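Local coordinates for protein endoglucanase EG-II (Hypocrea jecorina, PDB 3QR3) that hydrolyses internal beta-1,4-glucosidic bonds of cellulose as an endoglucanase whose catalytic domain is a family 5 TIM barrel, at residues A[105-110]-A[147-152]. Residues are numbered along the deposited sequence; the frame is centred on the assembly and turned at random.
Sequences HNYARW and MNEPHD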
ATOM      1  N   HIS A 105       5.889   0.014   6.079  1.00 14.54           N
ATOM      2  CA  HIS A 105       5.216   1.260   6.443  1.00 15.53           C
ATOM      3  C   HIS A 105       6.183   2.198   7.189  1.00 17.07           C
ATOM      4  O   HIS A 105       5.967   2.515   8.357  1.00 19.32           O
ATOM      5  CB  HIS A 105       3.986   0.933   7.306  1.00 21.86           C
ATOM      6  CG  HIS A 105       2.811   1.828   7.062  1.00 19.15           C
ATOM      7  ND1 HIS A 105       2.068   1.786   5.897  1.00 24.03           N
ATOM      8  CD2 HIS A 105       2.248   2.785   7.836  1.00 14.27           C
ATOM      9  CE1 HIS A 105       1.099   2.683   5.966  1.00 21.37           C
ATOM     10  NE2 HIS A 105       1.184   3.299   7.134  1.00 23.27           N
ATOM     11  N   ASN A 106       7.244   2.647   6.518  1.00 18.70           N
ATOM     12  CA  ASN A 106       8.327   3.327   7.236  1.00 16.69           C
ATOM     13  C   ASN A 106       8.748   4.740   6.820  1.00 15.62           C
ATOM     14  O   ASN A 106       9.711   5.274   7.362  1.00 17.02           O
ATOM     15  CB  ASN A 106       9.557   2.435   7.308  1.00 14.83           C
ATOM     16  CG  ASN A 106       9.517   1.492   8.481  1.00 17.95           C
ATOM     17  OD1 ASN A 106      10.182   1.716   9.489  1.00 17.02           O
ATOM     18  ND2 ASN A 106       8.732   0.429   8.362  1.00 16.24           N
ATOM     19  N   TYR A 107       8.044   5.333   5.867  1.00 15.18           N
ATOM     20  CA  TYR A 107       8.277   6.721   5.488  1.00 18.49           C
ATOM     21  C   TYR A 107       9.736   6.973   5.090  1.00 19.66           C
ATOM     22  O   TYR A 107      10.266   8.061   5.316  1.00 14.01           O
ATOM     23  CB  TYR A 107       7.848   7.646   6.631  1.00 17.16           C
ATOM     24  CG  TYR A 107       6.429   7.382   7.084  1.00 20.22           C
ATOM     25  CD1 TYR A 107       6.159   6.431   8.057  1.00 18.30           C
ATOM     26  CD2 TYR A 107       5.360   8.065   6.519  1.00 18.43           C
ATOM     27  CE1 TYR A 107       4.865   6.173   8.468  1.00 21.21           C
ATOM     28  CE2 TYR A 107       4.047   7.811   6.930  1.00 21.97           C
ATOM     29  CZ  TYR A 107       3.817   6.865   7.904  1.00 22.16           C
ATOM     30  OH  TYR A 107       2.536   6.598   8.321  1.00 20.73           O
ATOM     31  N   ALA A 108      10.360   5.952   4.506  1.00 13.78           N
ATOM     32  CA  ALA A 108      11.742   6.015   4.014  1.00 14.98           C
ATOM     33  C   ALA A 108      12.736   6.191   5.152  1.00 18.22           C
ATOM     34  O   ALA A 108      13.853   6.658   4.947  1.00 19.40           O
ATOM     35  CB  ALA A 108      11.915   7.126   2.963  1.00 13.50           C
ATOM     36  N   ARG A 109      12.328   5.789   6.346  1.00 16.71           N
ATOM     37  CA  ARG A 109      13.102   6.064   7.539  1.00 20.68           C
ATOM     38  C   ARG A 109      13.182   4.866   8.477  1.00 19.49           C
ATOM     39  O   ARG A 109      12.353   3.959   8.432  1.00 17.25           O
ATOM     40  CB  ARG A 109      12.497   7.255   8.287  1.00 16.03           C
ATOM     41  CG  ARG A 109      12.799   8.614   7.661  1.00 17.91           C
ATOM     42  CD  ARG A 109      11.946   9.701   8.326  1.00 17.15           C
ATOM     43  NE  ARG A 109      12.267  11.046   7.844  1.00 16.59           N
ATOM     44  CZ  ARG A 109      11.905  11.520   6.659  1.00 20.39           C
ATOM     45  NH1 ARG A 109      11.215  10.755   5.816  1.00 19.04           N
ATOM     46  NH2 ARG A 109      12.227  12.758   6.315  1.00 19.73           N
ATOM     47  N   TRP A 110      14.201   4.873   9.325  1.00 18.39           N
ATOM     48  CA  TRP A 110      14.276   3.942  10.437  1.00 20.66           C
ATOM     49  C   TRP A 110      14.609   4.765  11.676  1.00 20.04           C
ATOM     50  O   TRP A 110      15.695   5.340  11.768  1.00 17.76           O
ATOM     51  CB  TRP A 110      15.336   2.880  10.146  1.00 20.70           C
ATOM     52  CG  TRP A 110      15.744   1.977  11.295  1.00 20.12           C
ATOM     53  CD1 TRP A 110      16.592   2.286  12.330  1.00 26.77           C
ATOM     54  CD2 TRP A 110      15.380   0.599  11.476  1.00 19.09           C
ATOM     55  NE1 TRP A 110      16.756   1.190  13.154  1.00 20.83           N
ATOM     56  CE2 TRP A 110      16.024   0.144  12.650  1.00 23.43           C
ATOM     57  CE3 TRP A 110      14.567  -0.292  10.760  1.00 19.38           C
ATOM     58  CZ2 TRP A 110      15.873  -1.161  13.130  1.00 22.61           C
ATOM     59  CZ3 TRP A 110      14.417  -1.591  11.239  1.00 19.18           C
ATOM     60  CH2 TRP A 110      15.063  -2.009  12.421  1.00 20.13           C
ATOM     61  N   MET A 147       8.095   1.031  -0.199  1.00 17.60           N
ATOM     62  CA  MET A 147       8.110   1.950   0.926  1.00 18.71           C
ATOM     63  C   MET A 147       6.860   2.814   0.980  1.00 20.62           C
ATOM     64  O   MET A 147       6.423   3.354  -0.025  1.00 18.33           O
ATOM     65  CB  MET A 147       9.357   2.841   0.890  1.00 19.97           C
ATOM     66  CG  MET A 147       9.466   3.807   2.074  1.00 12.79           C
ATOM     67  SD  MET A 147       9.464   2.970   3.674  1.00 16.40           S
ATOM     68  CE  MET A 147      10.802   1.815   3.422  1.00 19.59           C
ATOM     69  N   ASN A 148       6.300   2.943   2.176  1.00 16.31           N
ATOM     70  CA  ASN A 148       5.148   3.795   2.386  1.00 17.73           C
ATOM     71  C   ASN A 148       5.576   5.248   2.614  1.00 17.53           C
ATOM     72  O   ASN A 148       6.384   5.538   3.499  1.00 18.91           O
ATOM     73  CB  ASN A 148       4.350   3.289   3.595  1.00 17.46           C
ATOM     74  CG  ASN A 148       3.108   4.112   3.851  1.00 20.35           C
ATOM     75  OD1 ASN A 148       2.136   4.018   3.112  1.00 18.01           O
ATOM     76  ND2 ASN A 148       3.129   4.912   4.913  1.00 21.39           N
ATOM     77  N   GLU A 149       5.053   6.145   1.788  1.00 14.63           N
ATOM     78  CA  GLU A 149       5.128   7.596   2.013  1.00 16.10           C
ATOM     79  C   GLU A 149       6.492   8.205   2.361  1.00 19.22           C
ATOM     80  O   GLU A 149       6.641   8.843   3.413  1.00 16.27           O
ATOM     81  CB  GLU A 149       4.056   8.030   3.025  1.00 15.73           C
ATOM     82  CG  GLU A 149       2.659   7.792   2.474  1.00 16.41           C
ATOM     83  CD  GLU A 149       1.564   8.491   3.244  1.00 24.04           C
ATOM     84  OE1 GLU A 149       1.863   9.085   4.293  1.00 24.04           O
ATOM     85  OE2 GLU A 149       0.400   8.448   2.777  1.00 24.51           O
ATOM     86  N   PRO A 150       7.487   8.035   1.465  1.00 16.64           N
ATOM     87  CA  PRO A 150       8.688   8.853   1.616  1.00 15.87           C
ATOM     88  C   PRO A 150       8.283  10.312   1.650  1.00 19.09           C
ATOM     89  O   PRO A 150       7.334  10.702   0.956  1.00 17.11           O
ATOM     90  CB  PRO A 150       9.474   8.572   0.323  1.00 15.16           C
ATOM     91  CG  PRO A 150       9.018   7.197  -0.101  1.00 18.32           C
ATOM     92  CD  PRO A 150       7.537   7.197   0.252  1.00 17.78           C
ATOM     93  N   HIS A 151       8.988  11.104   2.450  1.00 13.65           N
ATOM     94  CA  HIS A 151       8.737  12.536   2.516  1.00 17.91           C
ATOM     95  C   HIS A 151       9.995  13.268   2.960  1.00 15.93           C
ATOM     96  O   HIS A 151      10.789  12.740   3.738  1.00 17.85           O
ATOM     97  CB  HIS A 151       7.589  12.845   3.476  1.00 18.68           C
ATOM     98  CG  HIS A 151       7.868  12.463   4.901  1.00 18.34           C
ATOM     99  ND1 HIS A 151       8.441  13.331   5.805  1.00 23.38           N
ATOM    100  CD2 HIS A 151       7.651  11.307   5.575  1.00 16.84           C
ATOM    101  CE1 HIS A 151       8.564  12.728   6.977  1.00 25.56           C
ATOM    102  NE2 HIS A 151       8.084  11.502   6.868  1.00 22.42           N
ATOM    103  N   ASP A 152      10.158  14.490   2.470  1.00 19.80           N
ATOM    104  CA  ASP A 152      11.298  15.307   2.835  1.00 22.63           C
ATOM    105  C   ASP A 152      12.606  14.535   2.671  1.00 23.22           C
ATOM    106  O   ASP A 152      13.476  14.599   3.529  1.00 26.79           O
ATOM    107  CB  ASP A 152      11.136  15.801   4.274  1.00 25.17           C
ATOM    108  CG  ASP A 152       9.779  16.454   4.511  1.00 27.04           C
ATOM    109  OD1 ASP A 152       9.542  17.541   3.947  1.00 32.23           O
ATOM    110  OD2 ASP A 152       8.950  15.880   5.255  1.00 30.74           O
TER
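R109 runs extended from CG to NE, and H151 has CG between its backbone N and carbonyl carbon (chi1 63°), which lays guanidinium on imidazole. The planes are 8° apart and NH1 sits over the middle of the ring, the centres of the two groups being 3.9 Å apart. The same guanidinium grips the carbonyl of H151 end-on, NH1 to O at 2.9 Å and NH2 to O at 3.0 Å, and NH1 also bonds Y107 O, nearly along the C=O axis. An alanine in place of R109 would probably leave H151 O without either donor and Y107 O without this one, and strip the flat group from one face of the imidazole, so that the histidine is held less firmly. Two bonds near the ring plane, a nearly straight one from ND1 to D152 OD2 (2.7 Å) and one from NE2 to T19 O, hold the H151 ring against turning about CB-CG. N148, with CG anti to its backbone N, lays its amide over one face of the H105 ring, ND2 3.2 Å from CE1 and the planes 17° apart; the same ND2 lies over one face of Y107. D103 holds H105 ND1 and R61 holds N148 OD1. In the type I' turn from N106 to R109, A108 N gives a weak bond to M147 SD (3.2 Å) and Y107 N another to N148 O. Consecutive N148 and E149 match the Asn-Glu pair after the fourth barrel strand, here 142-145, in family 5, where the glutamate is usually the acid/base; E149 OE2 bonds H219. The two loops follow the adjacent parallel strands 99-104 and 142-145, with E260 of strand 256-261 touching H105, N148 and E149, and W158 of helix 155-171 packing on A108, M147 and P150.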